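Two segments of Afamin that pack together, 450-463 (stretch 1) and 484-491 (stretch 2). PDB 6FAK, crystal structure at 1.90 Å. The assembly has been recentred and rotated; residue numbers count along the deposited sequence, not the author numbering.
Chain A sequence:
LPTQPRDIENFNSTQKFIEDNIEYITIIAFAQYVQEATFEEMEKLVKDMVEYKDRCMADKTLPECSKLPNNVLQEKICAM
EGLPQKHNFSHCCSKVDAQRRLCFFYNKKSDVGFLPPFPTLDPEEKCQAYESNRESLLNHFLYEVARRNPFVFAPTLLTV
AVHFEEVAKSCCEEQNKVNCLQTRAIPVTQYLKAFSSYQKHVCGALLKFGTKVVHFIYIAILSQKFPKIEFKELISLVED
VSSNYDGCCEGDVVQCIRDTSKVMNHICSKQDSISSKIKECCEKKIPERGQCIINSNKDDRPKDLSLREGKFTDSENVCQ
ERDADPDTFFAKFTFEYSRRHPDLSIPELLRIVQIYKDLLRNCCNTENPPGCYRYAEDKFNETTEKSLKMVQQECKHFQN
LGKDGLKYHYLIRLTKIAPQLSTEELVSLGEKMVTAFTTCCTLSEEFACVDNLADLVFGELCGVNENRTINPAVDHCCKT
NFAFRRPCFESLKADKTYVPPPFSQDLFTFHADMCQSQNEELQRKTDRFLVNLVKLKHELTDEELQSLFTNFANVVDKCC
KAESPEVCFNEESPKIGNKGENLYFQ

Stretch 1 450-463: VDNLADLVFGELCG
Stretch 2, residues 484-491: FRRPCFES

Two helices of one chain cross steeply and are held by a salt bridge at one end, two water bridges in the middle and an aromatic stack toward the other end. Helix 450-462 and helix 485-490 approach to 9.9 Å between axes, their N-to-C directions 74° apart; in register, Asp 455 CA lies 6.2 Å from Arg 486 CA. Together they bury 540 Å².

Arg 486 makes the largest contribution. Its CA-to-CB bond points sideways, but an extended chain (chi1 to chi3 all t) carries it among Asp 451, Ala 454, Asp 455 and Phe 458. There Arg 486 NH1 donates to OD1 of Asp 451 (chi1 t) at 2.7 Å, a hydrogen bond within a salt bridge. Small Ala 454 suits the place beneath: its CB covers one guanidinium face, 3.5 Å from Arg 486 NE, a buried atom left without a polar partner.

Asp 455 (chi1 t) uses both carboxylate oxygens through water. One water lies 2.5 Å from Asp 455 OD1 and accepts from the backbone Arg 486 N (2.8 Å), a free amide in the helix's first turn; another donates to Asp 455 OD2 (2.7 Å) and accepts from Arg 485 NE (3.2 Å). Arg 485 (chi1 t, chi2 149°, chi3 p) lays its guanidinium face over Phe 458 O and Gly 459 N.

Phe 458 and Phe 489, both chi1 m and directed toward the opposing stretch, form an offset stack, planes at 13° and centroids 4.4 Å apart; Phe 458 CD1 reaches Phe 489 CG at 3.6 Å. Flat rings permit this close apolar packing. Leu 461 (chi1 t, chi2 p) extends it, CD2 lying 3.7 Å from Phe 489 CE1, while Cys 462 SG meets the ring edge, 4.1 Å from Phe 489 CE2. Gly 463, with positive phi, then leaves the helix.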

ATOM      1  N   VAL A 450      -9.893  10.142   4.779  1.00 28.37           N
ATOM      2  CA  VAL A 450      -9.465   9.465   5.978  1.00 28.04           C
ATOM      3  C   VAL A 450      -9.777   7.950   5.911  1.00 27.39           C
ATOM      4  O   VAL A 450      -8.920   7.112   6.235  1.00 26.62           O
ATOM      5  CB  VAL A 450     -10.150  10.057   7.227  1.00 28.98           C
ATOM      6  CG1 VAL A 450      -9.893   9.209   8.470  1.00 29.05           C
ATOM      7  CG2 VAL A 450      -9.674  11.485   7.473  1.00 29.72           C
ATOM      8  N   ASP A 451     -10.989   7.593   5.518  1.00 26.93           N
ATOM      9  CA  ASP A 451     -11.368   6.182   5.578  1.00 27.20           C
ATOM     10  C   ASP A 451     -10.594   5.402   4.504  1.00 26.85           C
ATOM     11  O   ASP A 451     -10.176   4.285   4.762  1.00 27.02           O
ATOM     12  CB  ASP A 451     -12.883   6.030   5.490  1.00 28.10           C
ATOM     13  CG  ASP A 451     -13.386   4.631   5.881  1.00 29.67           C
ATOM     14  OD1 ASP A 451     -12.968   4.043   6.898  1.00 33.65           O
ATOM     15  OD2 ASP A 451     -14.216   4.066   5.156  1.00 29.10           O
ATOM     16  N   ASN A 452     -10.359   6.013   3.341  1.00 26.08           N
ATOM     17  CA  ASN A 452      -9.566   5.407   2.272  1.00 26.13           C
ATOM     18  C   ASN A 452      -8.119   5.139   2.739  1.00 26.26           C
ATOM     19  O   ASN A 452      -7.577   4.040   2.537  1.00 26.04           O
ATOM     20  CB  ASN A 452      -9.538   6.300   1.026  1.00 26.36           C
ATOM     21  CG  ASN A 452     -10.785   6.142   0.119  1.00 26.17           C
ATOM     22  OD1 ASN A 452     -11.505   5.147   0.159  1.00 25.74           O
ATOM     23  ND2 ASN A 452     -11.014   7.149  -0.726  1.00 26.18           N
ATOM     24  N   LEU A 453      -7.486   6.153   3.312  1.00 26.32           N
ATOM     25  CA  LEU A 453      -6.101   6.016   3.745  1.00 27.10           C
ATOM     26  C   LEU A 453      -5.937   5.161   4.979  1.00 26.49           C
ATOM     27  O   LEU A 453      -4.986   4.403   5.049  1.00 26.54           O
ATOM     28  CB  LEU A 453      -5.438   7.363   3.961  1.00 27.87           C
ATOM     29  CG  LEU A 453      -5.148   8.195   2.714  1.00 30.00           C
ATOM     30  CD1 LEU A 453      -4.446   9.471   3.146  1.00 30.01           C
ATOM     31  CD2 LEU A 453      -4.277   7.466   1.721  1.00 31.70           C
ATOM     32  N   ALA A 454      -6.849   5.271   5.941  1.00 26.07           N
ATOM     33  CA  ALA A 454      -6.829   4.383   7.112  1.00 26.02           C
ATOM     34  C   ALA A 454      -6.968   2.907   6.785  1.00 26.49           C
ATOM     35  O   ALA A 454      -6.303   2.055   7.408  1.00 25.68           O
ATOM     36  CB  ALA A 454      -7.924   4.768   8.112  1.00 26.32           C
ATOM     37  N   ASP A 455      -7.794   2.594   5.790  1.00 26.90           N
ATOM     38  CA  ASP A 455      -8.005   1.218   5.396  1.00 27.75           C
ATOM     39  C   ASP A 455      -6.741   0.530   4.852  1.00 27.54           C
ATOM     40  O   ASP A 455      -6.509  -0.676   5.062  1.00 26.48           O
ATOM     41  CB  ASP A 455      -9.115   1.137   4.344  1.00 29.98           C
ATOM     42  CG  ASP A 455      -9.870  -0.186   4.403  1.00 33.94           C
ATOM     43  OD1 ASP A 455     -10.628  -0.405   5.402  1.00 35.46           O
ATOM     44  OD2 ASP A 455      -9.703  -0.995   3.452  1.00 36.69           O
ATOM     45  N   LEU A 456      -5.890   1.318   4.223  1.00 28.53           N
ATOM     46  CA  LEU A 456      -4.631   0.800   3.743  1.00 30.25           C
ATOM     47  C   LEU A 456      -3.699   0.278   4.819  1.00 29.69           C
ATOM     48  O   LEU A 456      -2.843  -0.531   4.534  1.00 31.23           O
ATOM     49  CB  LEU A 456      -3.867   1.849   2.948  1.00 32.10           C
ATOM     50  CG  LEU A 456      -4.591   2.508   1.764  1.00 34.10           C
ATOM     51  CD1 LEU A 456      -3.667   3.553   1.124  1.00 36.36           C
ATOM     52  CD2 LEU A 456      -5.143   1.484   0.804  1.00 35.90           C
ATOM     53  N   VAL A 457      -3.794   0.788   6.007  1.00 30.14           N
ATOM     54  CA  VAL A 457      -2.952   0.288   7.100  1.00 33.69           C
ATOM     55  C   VAL A 457      -3.205  -1.215   7.311  1.00 37.19           C
ATOM     56  O   VAL A 457      -2.262  -2.010   7.339  1.00 33.86           O
ATOM     57  CB  VAL A 457      -3.247   1.056   8.408  1.00 36.63           C
ATOM     58  CG1 VAL A 457      -2.438   0.501   9.573  1.00 39.48           C
ATOM     59  CG2 VAL A 457      -2.896   2.528   8.205  1.00 36.98           C
ATOM     60  N   PHE A 458      -4.478  -1.606   7.422  1.00 38.78           N
ATOM     61  CA  PHE A 458      -4.803  -3.014   7.755  1.00 41.22           C
ATOM     62  C   PHE A 458      -4.518  -3.915   6.568  1.00 45.22           C
ATOM     63  O   PHE A 458      -4.216  -5.115   6.741  1.00 47.53           O
ATOM     64  CB  PHE A 458      -6.197  -3.136   8.431  1.00 38.95           C
ATOM     65  CG  PHE A 458      -6.284  -2.268   9.675  1.00 40.41           C
ATOM     66  CD1 PHE A 458      -5.518  -2.583  10.821  1.00 42.13           C
ATOM     67  CD2 PHE A 458      -6.998  -1.077   9.675  1.00 43.71           C
ATOM     68  CE1 PHE A 458      -5.524  -1.764  11.968  1.00 43.45           C
ATOM     69  CE2 PHE A 458      -7.015  -0.248  10.805  1.00 43.57           C
ATOM     70  CZ  PHE A 458      -6.281  -0.586  11.950  1.00 44.94           C
ATOM     71  N   GLY A 459      -4.467  -3.328   5.381  1.00 41.46           N
ATOM     72  CA  GLY A 459      -3.925  -4.038   4.214  1.00 44.82           C
ATOM     73  C   GLY A 459      -2.460  -4.392   4.294  1.00 49.06           C
ATOM     74  O   GLY A 459      -2.057  -5.474   3.887  1.00 60.80           O
ATOM     75  N   GLU A 460      -1.661  -3.471   4.824  1.00 48.99           N
ATOM     76  CA  GLU A 460      -0.233  -3.715   5.114  1.00 45.95           C
ATOM     77  C   GLU A 460      -0.063  -4.815   6.186  1.00 40.08           C
ATOM     78  O   GLU A 460       0.774  -5.711   6.065  1.00 40.44           O
ATOM     79  CB  GLU A 460       0.397  -2.436   5.648  1.00 52.02           C
ATOM     80  CG  GLU A 460       1.873  -2.305   5.365  1.00 63.73           C
ATOM     81  CD  GLU A 460       2.186  -1.493   4.119  1.00 62.61           C
ATOM     82  OE1 GLU A 460       1.345  -0.683   3.653  1.00 59.18           O
ATOM     83  OE2 GLU A 460       3.306  -1.671   3.627  1.00 58.85           O
ATOM     84  N   LEU A 461      -0.849  -4.694   7.252  1.00 33.69           N
ATOM     85  CA  LEU A 461      -0.836  -5.612   8.369  1.00 32.68           C
ATOM     86  C   LEU A 461      -1.186  -7.061   8.013  1.00 30.42           C
ATOM     87  O   LEU A 461      -0.603  -7.992   8.512  1.00 28.66           O
ATOM     88  CB  LEU A 461      -1.876  -5.134   9.408  1.00 35.14           C
ATOM     89  CG  LEU A 461      -2.061  -5.855  10.747  1.00 39.47           C
ATOM     90  CD1 LEU A 461      -0.747  -6.026  11.428  1.00 41.95           C
ATOM     91  CD2 LEU A 461      -2.948  -5.012  11.653  1.00 48.31           C
ATOM     92  N   CYS A 462      -2.194  -7.225   7.172  1.00 28.40           N
ATOM     93  CA  CYS A 462      -2.751  -8.525   6.911  1.00 28.43           C
ATOM     94  C   CYS A 462      -1.963  -9.368   5.917  1.00 29.35           C
ATOM     95  O   CYS A 462      -2.195 -10.572   5.835  1.00 29.19           O
ATOM     96  CB  CYS A 462      -4.194  -8.403   6.449  1.00 28.18           C
ATOM     97  SG  CYS A 462      -5.180  -7.779   7.827  1.00 28.37           S
ATOM     98  N   GLY A 463      -1.058  -8.740   5.174  1.00 29.75           N
ATOM     99  CA  GLY A 463      -0.138  -9.479   4.319  1.00 31.11           C
ATOM    100  C   GLY A 463      -0.544  -9.407   2.856  1.00 30.52           C
ATOM    101  O   GLY A 463      -1.767  -9.320   2.515  1.00 28.84           O
ATOM    102  N   PHE A 484     -15.550  -4.677   6.041  1.00 27.04           N
ATOM    103  CA  PHE A 484     -15.723  -4.490   7.489  1.00 27.41           C
ATOM    104  C   PHE A 484     -14.439  -4.766   8.300  1.00 27.82           C
ATOM    105  O   PHE A 484     -14.485  -4.822   9.529  1.00 27.23           O
ATOM    106  CB  PHE A 484     -16.860  -5.383   7.999  1.00 28.09           C
ATOM    107  CG  PHE A 484     -18.218  -4.898   7.550  1.00 28.76           C
ATOM    108  CD1 PHE A 484     -18.756  -5.340   6.366  1.00 28.99           C
ATOM    109  CD2 PHE A 484     -18.889  -3.919   8.270  1.00 29.04           C
ATOM    110  CE1 PHE A 484     -19.991  -4.862   5.917  1.00 29.26           C
ATOM    111  CE2 PHE A 484     -20.116  -3.433   7.813  1.00 29.97           C
ATOM    112  CZ  PHE A 484     -20.668  -3.922   6.634  1.00 29.49           C
ATOM    113  N   ARG A 485     -13.316  -4.863   7.616  1.00 28.31           N
ATOM    114  CA  ARG A 485     -12.033  -5.074   8.295  1.00 30.17           C
ATOM    115  C   ARG A 485     -11.637  -3.947   9.298  1.00 29.85           C
ATOM    116  O   ARG A 485     -11.212  -4.232  10.407  1.00 28.07           O
ATOM    117  CB  ARG A 485     -10.947  -5.295   7.223  1.00 30.60           C
ATOM    118  CG  ARG A 485      -9.578  -5.548   7.802  1.00 33.55           C
ATOM    119  CD  ARG A 485      -8.794  -6.453   6.861  1.00 35.57           C
ATOM    120  NE  ARG A 485      -8.506  -5.786   5.613  1.00 39.66           N
ATOM    121  CZ  ARG A 485      -7.872  -6.322   4.563  1.00 38.35           C
ATOM    122  NH1 ARG A 485      -7.488  -7.612   4.578  1.00 38.79           N
ATOM    123  NH2 ARG A 485      -7.635  -5.572   3.521  1.00 40.85           N
ATOM    124  N   ARG A 486     -11.761  -2.679   8.904  1.00 31.26           N
ATOM    125  CA  ARG A 486     -11.427  -1.575   9.803  1.00 33.95           C
ATOM    126  C   ARG A 486     -12.360  -1.562  11.051  1.00 34.11           C
ATOM    127  O   ARG A 486     -11.869  -1.575  12.173  1.00 33.62           O
ATOM    128  CB  ARG A 486     -11.346  -0.227   9.073  1.00 37.67           C
ATOM    129  CG  ARG A 486     -10.619   0.888   9.849  1.00 42.57           C
ATOM    130  CD  ARG A 486     -10.750   2.248   9.148  1.00 49.54           C
ATOM    131  NE  ARG A 486     -10.440   3.341  10.066  1.00 57.61           N
ATOM    132  CZ  ARG A 486     -10.978   4.560  10.100  1.00 54.68           C
ATOM    133  NH1 ARG A 486     -11.871   4.940   9.200  1.00 50.62           N
ATOM    134  NH2 ARG A 486     -10.568   5.425  11.003  1.00 57.13           N
ATOM    135  N   PRO A 487     -13.685  -1.576  10.865  1.00 34.56           N
ATOM    136  CA  PRO A 487     -14.570  -1.775  12.047  1.00 34.14           C
ATOM    137  C   PRO A 487     -14.243  -2.991  12.952  1.00 32.99           C
ATOM    138  O   PRO A 487     -14.347  -2.874  14.164  1.00 32.24           O
ATOM    139  CB  PRO A 487     -15.961  -1.915  11.439  1.00 34.47           C
ATOM    140  CG  PRO A 487     -15.876  -1.225  10.110  1.00 35.25           C
ATOM    141  CD  PRO A 487     -14.459  -1.307   9.626  1.00 34.07           C
ATOM    142  N   CYS A 488     -13.847  -4.109  12.360  1.00 30.93           N
ATOM    143  CA  CYS A 488     -13.431  -5.298  13.096  1.00 31.24           C
ATOM    144  C   CYS A 488     -12.195  -5.023  14.000  1.00 30.53           C
ATOM    145  O   CYS A 488     -12.225  -5.321  15.211  1.00 31.12           O
ATOM    146  CB  CYS A 488     -13.105  -6.437  12.139  1.00 30.60           C
ATOM    147  SG  CYS A 488     -12.818  -7.994  12.972  1.00 32.73           S
ATOM    148  N   PHE A 489     -11.147  -4.470  13.398  1.00 29.10           N
ATOM    149  CA  PHE A 489      -9.946  -4.047  14.113  1.00 30.16           C
ATOM    150  C   PHE A 489     -10.229  -3.084  15.279  1.00 32.72           C
ATOM    151  O   PHE A 489      -9.659  -3.254  16.364  1.00 30.16           O
ATOM    152  CB  PHE A 489      -8.914  -3.454  13.162  1.00 30.64           C
ATOM    153  CG  PHE A 489      -8.017  -4.488  12.597  1.00 30.55           C
ATOM    154  CD1 PHE A 489      -7.019  -5.051  13.393  1.00 30.56           C
ATOM    155  CD2 PHE A 489      -8.201  -4.981  11.322  1.00 31.21           C
ATOM    156  CE1 PHE A 489      -6.210  -6.070  12.908  1.00 31.93           C
ATOM    157  CE2 PHE A 489      -7.366  -6.008  10.811  1.00 32.04           C
ATOM    158  CZ  PHE A 489      -6.366  -6.547  11.605  1.00 31.33           C
ATOM    159  N   GLU A 490     -11.149  -2.129  15.053  1.00 35.44           N
ATOM    160  CA  GLU A 490     -11.599  -1.175  16.086  1.00 39.25           C
ATOM    161  C   GLU A 490     -12.298  -1.834  17.263  1.00 35.68           C
ATOM    162  O   GLU A 490     -12.333  -1.251  18.317  1.00 40.36           O
ATOM    163  CB  GLU A 490     -12.560  -0.095  15.515  1.00 45.94           C
ATOM    164  CG  GLU A 490     -12.055   0.783  14.356  1.00 54.20           C
ATOM    165  CD  GLU A 490     -10.730   1.453  14.591  1.00 65.76           C
ATOM    166  OE1 GLU A 490     -10.500   1.949  15.713  1.00 84.18           O
ATOM    167  OE2 GLU A 490      -9.922   1.512  13.639  1.00 70.88           O
ATOM    168  N   SER A 491     -12.863  -3.010  17.082  1.00 33.41           N
ATOM    169  CA  SER A 491     -13.507  -3.724  18.142  1.00 34.19           C
ATOM    170  C   SER A 491     -12.585  -4.595  19.028  1.00 33.42           C
ATOM    171  O   SER A 491     -13.057  -5.123  20.015  1.00 33.48           O
ATOM    172  CB  SER A 491     -14.619  -4.599  17.562  1.00 37.27           C
ATOM    173  OG  SER A 491     -14.107  -5.825  17.010  1.00 40.29           O
TER
HETATM  174  O   HOH W   1     -12.421  -1.847   6.309  1.00 28.25           O
HETATM  175  O   HOH W   2     -10.182  -3.609   4.043  1.00 36.02           O